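Local coordinates for protein mosquitocidal toxin (Lysinibacillus sphaericus, PDB 2VSE) that probably kills mosquito larvae by ADP-ribosylating target proteins, with ricin-B-like lectin domains that probably bind glycans, at residues S294-Y299 / T391-S396; L330-N335 / Q343-Y348; I379-D384 / S401-W406. All coordinates share one frame; numbering follows the deposited sequence.

Interaction 1. Residues S294-Y299 / T391-S396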
loop_
_atom_site.group_PDB
_atom_site.type_symbol
_atom_site.label_atom_id
_atom_site.label_comp_id
_atom_site.label_asym_id
_atom_site.label_seq_id
_atom_site.Cartn_x
_atom_site.Cartn_y
_atom_site.Cartn_z
ATOM N N SER A 294 37.731 23.850 -16.491
ATOM C CA SER A 294 37.798 22.558 -15.814
ATOM C C SER A 294 37.213 21.482 -16.717
ATOM O O SER A 294 36.115 21.652 -17.252
ATOM C CB SER A 294 37.010 22.572 -14.500
ATOM O OG SER A 294 37.509 23.559 -13.617
ATOM N N PRO A 295 37.936 20.362 -16.884
ATOM C CA PRO A 295 37.429 19.292 -17.733
ATOM C C PRO A 295 36.142 18.666 -17.191
ATOM O O PRO A 295 35.901 18.666 -15.985
ATOM C CB PRO A 295 38.563 18.265 -17.711
ATOM C CG PRO A 295 39.284 18.535 -16.447
ATOM C CD PRO A 295 39.244 20.019 -16.302
ATOM N N VAL A 296 35.318 18.157 -18.094
ATOM C CA VAL A 296 34.132 17.415 -17.727
ATOM C C VAL A 296 34.446 15.939 -17.929
ATOM O O VAL A 296 34.859 15.531 -19.016
ATOM C CB VAL A 296 32.908 17.845 -18.560
ATOM C CG1 VAL A 296 31.768 16.873 -18.375
ATOM C CG2 VAL A 296 32.471 19.257 -18.177
ATOM N N GLU A 297 34.269 15.151 -16.869
ATOM C CA GLU A 297 34.661 13.741 -16.870
ATOM C C GLU A 297 33.512 12.830 -16.461
ATOM O O GLU A 297 32.507 13.277 -15.894
ATOM C CB GLU A 297 35.837 13.507 -15.917
ATOM C CG GLU A 297 37.142 14.191 -16.310
ATOM C CD GLU A 297 38.095 14.357 -15.134
ATOM O OE1 GLU A 297 39.237 14.802 -15.365
ATOM O OE2 GLU A 297 37.705 14.048 -13.982
ATOM N N SER A 298 33.662 11.544 -16.753
ATOM C CA SER A 298 32.810 10.535 -16.149
ATOM C C SER A 298 33.389 10.205 -14.785
ATOM O O SER A 298 34.613 10.111 -14.629
ATOM C CB SER A 298 32.750 9.269 -17.008
ATOM O OG SER A 298 34.007 8.619 -17.070
ATOM N N TYR A 299 32.511 10.049 -13.801
ATOM C CA TYR A 299 32.914 9.581 -12.478
ATOM C C TYR A 299 31.798 8.723 -11.927
ATOM O O TYR A 299 30.633 8.901 -12.287
ATOM C CB TYR A 299 33.193 10.757 -11.543
ATOM C CG TYR A 299 34.188 10.457 -10.457
ATOM C CD1 TYR A 299 35.535 10.789 -10.616
ATOM C CD2 TYR A 299 33.790 9.857 -9.255
ATOM C CE1 TYR A 299 36.462 10.522 -9.611
ATOM C CE2 TYR A 299 34.716 9.580 -8.246
ATOM C CZ TYR A 299 36.048 9.915 -8.434
ATOM O OH TYR A 299 36.974 9.656 -7.447
ATOM N N THR A 391 37.897 9.465 -16.915
ATOM C CA THR A 391 38.131 9.504 -18.366
ATOM C C THR A 391 37.299 10.614 -19.005
ATOM O O THR A 391 36.074 10.635 -18.856
ATOM C CB THR A 391 37.901 8.154 -19.101
ATOM O OG1 THR A 391 36.523 7.779 -19.019
ATOM C CG2 THR A 391 38.821 7.033 -18.545
ATOM N N PRO A 392 37.972 11.537 -19.730
ATOM C CA PRO A 392 37.366 12.794 -20.181
ATOM C C PRO A 392 36.156 12.585 -21.068
ATOM O O PRO A 392 36.138 11.665 -21.885
ATOM C CB PRO A 392 38.482 13.454 -21.013
ATOM C CG PRO A 392 39.735 12.800 -20.590
ATOM C CD PRO A 392 39.364 11.403 -20.202
ATOM N N LEU A 393 35.151 13.437 -20.901
ATOM C CA LEU A 393 34.099 13.540 -21.890
ATOM C C LEU A 393 34.668 14.233 -23.110
ATOM O O LEU A 393 35.361 15.247 -22.990
ATOM C CB LEU A 393 32.898 14.308 -21.349
ATOM C CG LEU A 393 31.733 13.452 -20.850
ATOM C CD1 LEU A 393 32.020 12.846 -19.485
ATOM C CD2 LEU A 393 30.473 14.293 -20.810
ATOM N N VAL A 394 34.404 13.660 -24.281
ATOM C CA VAL A 394 34.880 14.221 -25.540
ATOM C C VAL A 394 33.740 14.431 -26.523
ATOM O O VAL A 394 32.599 14.048 -26.282
ATOM C CB VAL A 394 35.945 13.324 -26.239
ATOM C CG1 VAL A 394 37.201 13.186 -25.388
ATOM C CG2 VAL A 394 35.366 11.954 -26.612
ATOM N N VAL A 395 34.074 15.046 -27.646
ATOM C CA VAL A 395 33.173 15.114 -28.772
ATOM C C VAL A 395 33.759 14.177 -29.838
ATOM O O VAL A 395 34.984 14.081 -29.979
ATOM C CB VAL A 395 32.995 16.587 -29.230
ATOM C CG1 VAL A 395 33.814 16.904 -30.454
ATOM C CG2 VAL A 395 31.518 16.915 -29.436
ATOM N N SER A 396 32.896 13.442 -30.538
ATOM C CA SER A 396 33.344 12.516 -31.586
ATOM C C SER A 396 32.271 12.294 -32.649
ATOM O O SER A 396 31.096 12.600 -32.432
ATOM C CB SER A 396 33.794 11.173 -30.993
ATOM O OG SER A 396 32.706 10.278 -30.841
#

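Interaction 2. Residues L330-N335 / Q343-Y348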
loop_
_atom_site.group_PDB
_atom_site.type_symbol
_atom_site.label_atom_id
_atom_site.label_comp_id
_atom_site.label_asym_id
_atom_site.label_seq_id
_atom_site.Cartn_x
_atom_site.Cartn_y
_atom_site.Cartn_z
ATOM N N LEU A 330 29.047 27.814 -14.651
ATOM C CA LEU A 330 29.842 27.029 -15.588
ATOM C C LEU A 330 28.974 26.115 -16.436
ATOM O O LEU A 330 28.202 25.324 -15.913
ATOM C CB LEU A 330 30.921 26.216 -14.867
ATOM C CG LEU A 330 32.143 26.968 -14.332
ATOM C CD1 LEU A 330 33.109 25.995 -13.682
ATOM C CD2 LEU A 330 32.845 27.746 -15.439
ATOM N N LEU A 331 29.120 26.230 -17.754
ATOM C CA LEU A 331 28.299 25.482 -18.704
ATOM C C LEU A 331 29.105 24.370 -19.371
ATOM O O LEU A 331 30.282 24.552 -19.709
ATOM C CB LEU A 331 27.727 26.423 -19.781
ATOM C CG LEU A 331 26.693 27.500 -19.401
ATOM C CD1 LEU A 331 27.251 28.586 -18.472
ATOM C CD2 LEU A 331 26.090 28.127 -20.651
ATOM N N LEU A 332 28.465 23.222 -19.552
ATOM C CA LEU A 332 29.050 22.107 -20.286
ATOM C C LEU A 332 29.348 22.572 -21.708
ATOM O O LEU A 332 28.426 22.862 -22.473
ATOM C CB LEU A 332 28.084 20.929 -20.289
ATOM C CG LEU A 332 28.647 19.573 -20.691
ATOM C CD1 LEU A 332 27.935 18.463 -19.948
ATOM C CD2 LEU A 332 28.519 19.380 -22.190
ATOM N N SER A 333 30.639 22.646 -22.043
ATOM C CA SER A 333 31.113 23.330 -23.244
ATOM C C SER A 333 32.126 22.515 -24.050
ATOM O O SER A 333 32.908 21.743 -23.480
ATOM C CB SER A 333 31.777 24.655 -22.856
ATOM O OG SER A 333 30.865 25.568 -22.282
ATOM N N TRP A 334 32.105 22.708 -25.374
ATOM C CA TRP A 334 33.197 22.299 -26.254
ATOM C C TRP A 334 33.767 23.543 -26.913
ATOM O O TRP A 334 33.072 24.228 -27.663
ATOM C CB TRP A 334 32.721 21.296 -27.319
ATOM C CG TRP A 334 33.764 20.990 -28.374
ATOM C CD1 TRP A 334 35.022 20.500 -28.162
ATOM C CD2 TRP A 334 33.641 21.168 -29.798
ATOM N NE1 TRP A 334 35.689 20.362 -29.356
ATOM C CE2 TRP A 334 34.868 20.765 -30.376
ATOM C CE3 TRP A 334 32.616 21.630 -30.638
ATOM C CZ2 TRP A 334 35.100 20.807 -31.770
ATOM C CZ3 TRP A 334 32.844 21.667 -32.025
ATOM C CH2 TRP A 334 34.080 21.260 -32.571
ATOM N N ASN A 335 35.033 23.840 -26.633
ATOM C CA ASN A 335 35.685 25.020 -27.207
ATOM C C ASN A 335 36.082 24.788 -28.674
ATOM O O ASN A 335 37.217 24.385 -28.992
ATOM C CB ASN A 335 36.868 25.467 -26.336
ATOM C CG ASN A 335 37.646 26.637 -26.936
ATOM O OD1 ASN A 335 37.191 27.308 -27.873
ATOM N ND2 ASN A 335 38.834 26.881 -26.394
ATOM N N GLN A 343 39.139 18.135 -28.625
ATOM C CA GLN A 343 37.851 17.462 -28.750
ATOM C C GLN A 343 37.257 17.212 -27.365
ATOM O O GLN A 343 36.154 16.682 -27.248
ATOM C CB GLN A 343 37.983 16.144 -29.539
ATOM C CG GLN A 343 38.602 16.267 -30.946
ATOM C CD GLN A 343 37.731 17.048 -31.933
ATOM O OE1 GLN A 343 36.603 16.653 -32.242
ATOM N NE2 GLN A 343 38.262 18.158 -32.435
ATOM N N VAL A 344 37.987 17.619 -26.327
ATOM C CA VAL A 344 37.553 17.439 -24.935
ATOM C C VAL A 344 36.444 18.417 -24.531
ATOM O O VAL A 344 36.282 19.482 -25.143
ATOM C CB VAL A 344 38.740 17.517 -23.924
ATOM C CG1 VAL A 344 39.858 16.555 -24.325
ATOM C CG2 VAL A 344 39.276 18.939 -23.795
ATOM N N ILE A 345 35.681 18.033 -23.508
ATOM C CA ILE A 345 34.610 18.850 -22.949
ATOM C C ILE A 345 35.108 19.583 -21.697
ATOM O O ILE A 345 35.865 19.015 -20.903
ATOM C CB ILE A 345 33.341 17.971 -22.625
ATOM C CG1 ILE A 345 32.920 17.113 -23.840
ATOM C CG2 ILE A 345 32.159 18.812 -22.103
ATOM C CD1 ILE A 345 32.548 17.890 -25.128
ATOM N N ARG A 346 34.708 20.845 -21.536
ATOM C CA ARG A 346 35.063 21.615 -20.332
ATOM C C ARG A 346 33.880 22.443 -19.822
ATOM O O ARG A 346 32.873 22.568 -20.513
ATOM C CB ARG A 346 36.282 22.521 -20.583
ATOM C CG ARG A 346 37.376 21.903 -21.440
ATOM C CD ARG A 346 38.471 22.904 -21.768
ATOM N NE ARG A 346 39.573 22.754 -20.833
ATOM C CZ ARG A 346 40.710 22.123 -21.106
ATOM N NH1 ARG A 346 40.920 21.600 -22.307
ATOM N NH2 ARG A 346 41.648 22.027 -20.173
ATOM N N GLY A 347 34.010 22.997 -18.616
ATOM C CA GLY A 347 33.047 23.963 -18.090
ATOM C C GLY A 347 33.545 25.396 -18.235
ATOM O O GLY A 347 34.557 25.762 -17.634
ATOM N N TYR A 348 32.844 26.196 -19.045
ATOM C CA TYR A 348 33.149 27.625 -19.218
ATOM C C TYR A 348 31.945 28.501 -18.872
ATOM O O TYR A 348 30.797 28.020 -18.878
ATOM C CB TYR A 348 33.581 27.914 -20.652
ATOM C CG TYR A 348 34.978 27.455 -21.014
ATOM C CD1 TYR A 348 36.098 28.118 -20.524
ATOM C CD2 TYR A 348 35.174 26.364 -21.868
ATOM C CE1 TYR A 348 37.378 27.701 -20.862
ATOM C CE2 TYR A 348 36.450 25.936 -22.212
ATOM C CZ TYR A 348 37.549 26.608 -21.703
ATOM O OH TYR A 348 38.822 26.202 -22.047
HETATM O O HOH W 1 36.949 22.079 -24.889
#

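Interaction 3. Residues I379-D384 / S401-W406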
loop_
_atom_site.group_PDB
_atom_site.type_symbol
_atom_site.label_atom_id
_atom_site.label_comp_id
_atom_site.label_asym_id
_atom_site.label_seq_id
_atom_site.Cartn_x
_atom_site.Cartn_y
_atom_site.Cartn_z
ATOM N N ILE A 379 29.323 14.624 -31.598
ATOM C CA ILE A 379 28.452 13.987 -30.608
ATOM C C ILE A 379 29.162 13.740 -29.268
ATOM O O ILE A 379 30.324 13.336 -29.231
ATOM C CB ILE A 379 27.831 12.684 -31.194
ATOM C CG1 ILE A 379 26.836 13.046 -32.300
ATOM C CG2 ILE A 379 27.119 11.870 -30.131
ATOM C CD1 ILE A 379 27.016 12.263 -33.592
ATOM N N LEU A 380 28.441 14.004 -28.181
ATOM C CA LEU A 380 28.943 13.847 -26.821
ATOM C C LEU A 380 29.204 12.380 -26.496
ATOM O O LEU A 380 28.307 11.543 -26.621
ATOM C CB LEU A 380 27.940 14.432 -25.831
ATOM C CG LEU A 380 28.407 14.631 -24.389
ATOM C CD1 LEU A 380 29.523 15.675 -24.291
ATOM C CD2 LEU A 380 27.230 15.033 -23.521
ATOM N N ASP A 381 30.428 12.093 -26.056
ATOM C CA ASP A 381 30.945 10.732 -25.950
ATOM C C ASP A 381 31.990 10.650 -24.831
ATOM O O ASP A 381 32.417 11.676 -24.293
ATOM C CB ASP A 381 31.574 10.335 -27.298
ATOM C CG ASP A 381 31.558 8.825 -27.559
ATOM O OD1 ASP A 381 31.201 8.040 -26.655
ATOM O OD2 ASP A 381 31.917 8.420 -28.687
ATOM N N LEU A 382 32.378 9.424 -24.477
ATOM C CA LEU A 382 33.490 9.161 -23.560
ATOM C C LEU A 382 34.730 8.786 -24.376
ATOM O O LEU A 382 34.632 7.999 -25.321
ATOM C CB LEU A 382 33.150 8.003 -22.616
ATOM C CG LEU A 382 31.915 8.031 -21.700
ATOM C CD1 LEU A 382 31.667 6.651 -21.128
ATOM C CD2 LEU A 382 32.052 9.032 -20.576
ATOM N N LYS A 383 35.886 9.337 -24.012
ATOM C CA LYS A 383 37.134 9.085 -24.741
ATOM C C LYS A 383 37.422 7.591 -24.901
ATOM O O LYS A 383 37.425 6.843 -23.920
ATOM C CB LYS A 383 38.310 9.784 -24.054
ATOM C CG LYS A 383 39.622 9.740 -24.826
ATOM C CD LYS A 383 40.718 10.449 -24.057
ATOM C CE LYS A 383 42.001 10.526 -24.859
ATOM N NZ LYS A 383 43.001 11.358 -24.143
ATOM N N ASP A 384 37.649 7.175 -26.149
ATOM C CA ASP A 384 37.937 5.773 -26.517
ATOM C C ASP A 384 36.862 4.784 -26.050
ATOM O O ASP A 384 37.042 3.567 -26.150
ATOM C CB ASP A 384 39.325 5.338 -26.012
ATOM C CG ASP A 384 40.464 6.105 -26.675
ATOM O OD1 ASP A 384 40.411 6.339 -27.903
ATOM O OD2 ASP A 384 41.427 6.463 -25.964
ATOM N N SER A 401 28.386 2.798 -31.152
ATOM C CA SER A 401 28.807 2.537 -29.773
ATOM C C SER A 401 27.874 3.137 -28.721
ATOM O O SER A 401 27.310 4.220 -28.909
ATOM C CB SER A 401 30.242 3.035 -29.555
ATOM O OG SER A 401 30.600 3.007 -28.182
ATOM N N SER A 402 27.734 2.424 -27.605
ATOM C CA SER A 402 26.823 2.815 -26.533
ATOM C C SER A 402 27.389 3.886 -25.606
ATOM O O SER A 402 26.685 4.376 -24.715
ATOM C CB SER A 402 26.409 1.590 -25.728
ATOM O OG SER A 402 25.626 0.735 -26.535
ATOM N N SER A 403 28.654 4.248 -25.815
ATOM C CA SER A 403 29.296 5.278 -25.007
ATOM C C SER A 403 28.836 6.686 -25.400
ATOM O O SER A 403 29.082 7.647 -24.671
ATOM C CB SER A 403 30.820 5.157 -25.077
ATOM O OG SER A 403 31.287 5.292 -26.409
ATOM N N GLN A 404 28.174 6.817 -26.548
ATOM C CA GLN A 404 27.590 8.115 -26.914
ATOM C C GLN A 404 26.067 8.164 -26.696
ATOM O O GLN A 404 25.390 9.124 -27.090
ATOM C CB GLN A 404 28.030 8.609 -28.321
ATOM C CG GLN A 404 27.567 7.776 -29.507
ATOM C CD GLN A 404 28.114 8.270 -30.853
ATOM O OE1 GLN A 404 27.396 8.281 -31.856
ATOM N NE2 GLN A 404 29.387 8.665 -30.880
ATOM N N GLU A 405 25.544 7.127 -26.043
ATOM C CA GLU A 405 24.135 7.107 -25.641
ATOM C C GLU A 405 24.015 7.407 -24.146
ATOM O O GLU A 405 24.810 6.915 -23.336
ATOM C CB GLU A 405 23.457 5.783 -26.029
ATOM C CG GLU A 405 23.326 5.562 -27.547
ATOM C CD GLU A 405 22.389 4.405 -27.932
ATOM O OE1 GLU A 405 22.823 3.499 -28.674
ATOM O OE2 GLU A 405 21.215 4.398 -27.505
ATOM N N TRP A 406 23.035 8.234 -23.788
ATOM C CA TRP A 406 22.886 8.701 -22.408
ATOM C C TRP A 406 21.454 8.621 -21.885
ATOM O O TRP A 406 20.492 8.680 -22.662
ATOM C CB TRP A 406 23.362 10.151 -22.274
ATOM C CG TRP A 406 24.755 10.391 -22.769
ATOM C CD1 TRP A 406 25.138 10.635 -24.059
ATOM C CD2 TRP A 406 25.949 10.420 -21.983
ATOM N NE1 TRP A 406 26.494 10.808 -24.123
ATOM C CE2 TRP A 406 27.020 10.687 -22.863
ATOM C CE3 TRP A 406 26.219 10.254 -20.623
ATOM C CZ2 TRP A 406 28.343 10.787 -22.425
ATOM C CZ3 TRP A 406 27.538 10.346 -20.189
ATOM C CH2 TRP A 406 28.583 10.611 -21.092
HETATM O O HOH W 2 25.477 11.968 -26.963
#

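Interaction 1. Residues S294-Y299 / T391-S396
Thr391 meets Ser298 through its backbone. Its carbonyl O accepts a weak but almost straight hydrogen bond from Ser298 N, at 3.3 Å. The hydroxyl of Thr391 is bonded to the backbone oxygen of Leu388, and that of Asn386 is also near.

Pro392 is bridged to Glu297, with the two CA atoms 4.4 Å apart. This is a single bridge. The side-chain CG of Glu297 lies 4.1 Å from Pro392 CA. The carboxylate beyond it forms a salt bridge with Lys390.

Leu393 makes the closest backbone bond. Its N donates to Val296 O at 2.8 Å, with an N-H...O angle of 159°. The leucine side chain then spreads over the partner strand. CD1 rests on its backbone, 3.4 Å from Glu297 C. CD2 reaches Val296 CG1 at 3.8 Å. That CG1 is anti to the backbone N (chi1 168°), which brings it across the leucine side chain.

From Val394 onward the chain leaves the contact, as the two strands run nearly at right angles (97°). Strand 294-300 lies between strands 283-287 and 346-348 in its sheet. Strand 393-396 pairs with 379-382 instead. Leu393 also packs on Val285, Leu380 and Leu382, in the interior of this lectin-type beta-trefoil.

Interaction 2. Residues L330-N335 / Q343-Y348
Leu331 and Ser333 pair with Tyr348 and Arg346 through four backbone hydrogen bonds, the frame of a pair of short antiparallel strands. Leu331 N donates to Tyr348 O at 2.7 Å, and Tyr348 N returns a bond to Leu331 O. Ser333 N donates to Arg346 O at 2.7 Å. Arg346 N returns a bond to Ser333 O at 2.8 Å. Leu332 and Gly347 form the non-hydrogen-bonded pair between them. The strands are strongly twisted, 129° between their directions.

Within segment 330-335, Ser333 OG donates to Leu331 O at 2.8 Å, from above the carbonyl plane, so that oxygen serves two donors. Gln356 NE2 also bonds the serine hydroxyl. Past the paired residues, a water bridges the two segments: it accepts from Asn335 N and donates to Val344 O, the latter at 2.7 Å.

Two aromatic rings take part. Ser333 CB lies at the edge of the Tyr348 ring, 3.9 Å from CD2, and CE2 approaches Asn335 CB. The Trp334 ring turns its edge to Val344 O, 3.4 Å from CD1. Trp334 CG is anti to the backbone N (chi1 172°), which swings the indole alongside Gln343. Its NE1 bonds Glu342 O.

Apolar packing joins Leu332 CD2 to Ile345 CG2 at 3.7 Å. Ile345 CD1 also reaches Trp334 CB.

Strand 331-333 is at one edge of its sheet, and 346-348 separates it from 294-300. Leu332 packs on Val285 and Ile322, while Ile345 and Trp334 face strand 393-396 through Leu393 and Val395.

Interaction 3. Residues I379-D384 / S401-W406
Ile379 lays its CG2 methyl against the amide of Gln404, 3.8 Å from CD. The glutamine's OE1 is bonded to Asn399 N and Lys369 NZ, which helps fix the amide.

Leu380 meets Trp406 in two ways. Its carbonyl O accepts a hydrogen bond from the indole NE1 at 3.2 Å, almost straight at 173°. The oxygen lies in the ring plane, but the donor sits well above the carbonyl plane. Leu380 CD2 covers one face of the indole near its rim. A water lies close to both Leu380 O and Gln404 O.

Asp381 is the polar centre of the contact. Its CG is anti to the backbone N (chi1 -153°), which brings the carboxylate to Ser403 and Gln404. OD1 takes a bond from Ser403 OG at 2.8 Å through its syn lone pair. Ser401 OG donates to Ser403 OG, a second-shell bond that helps orient the serine toward Asp381. The same OD1 accepts from Leu382 N at 2.8 Å, from above the carboxylate plane. OD2 has a weak bond from Gln404 NE2 at 3.4 Å, the two planar groups being steeply turned, 75° apart. Ser396 OG also bonds OD2.

Leu382 ends the contact with CD2 at 3.8 Å from Trp406 CH2.

Gln404, Glu405 and Trp406 spell the QxW motif of ricin-type lectin repeats. The tryptophan enters the interior, and here Gln404 gives its weak bond to Asp381 on strand 379-382. The buried carboxylate thus has several donors in place of solvent. They may favour its ionised form, though Ser403 O, an acceptor 2.9 Å from Asp381 OD1, would oppose it.

In the fold
All three contacts belong to one ricin-B-like beta-trefoil, far from the centre of the chain. Interactions 1 and 2 have centres about 9 Å apart, 1 and 3 about 10 Å, 2 and 3 about 16 Å. Interaction 2 is nested within the loop closed by interaction 1, whereas interaction 3 crosses it in sequence. Interactions 1 and 2 share a sheet through neighbouring strands 294-300 and 346-348. Interactions 1 and 3 share the pair 379-382 and 393-396. Val395 N probably bonds Gln343 O, and Ile345 packs on Leu380. Strand 393-396 therefore connects all three, tying sequence-distant parts of the trefoil into one compact unit.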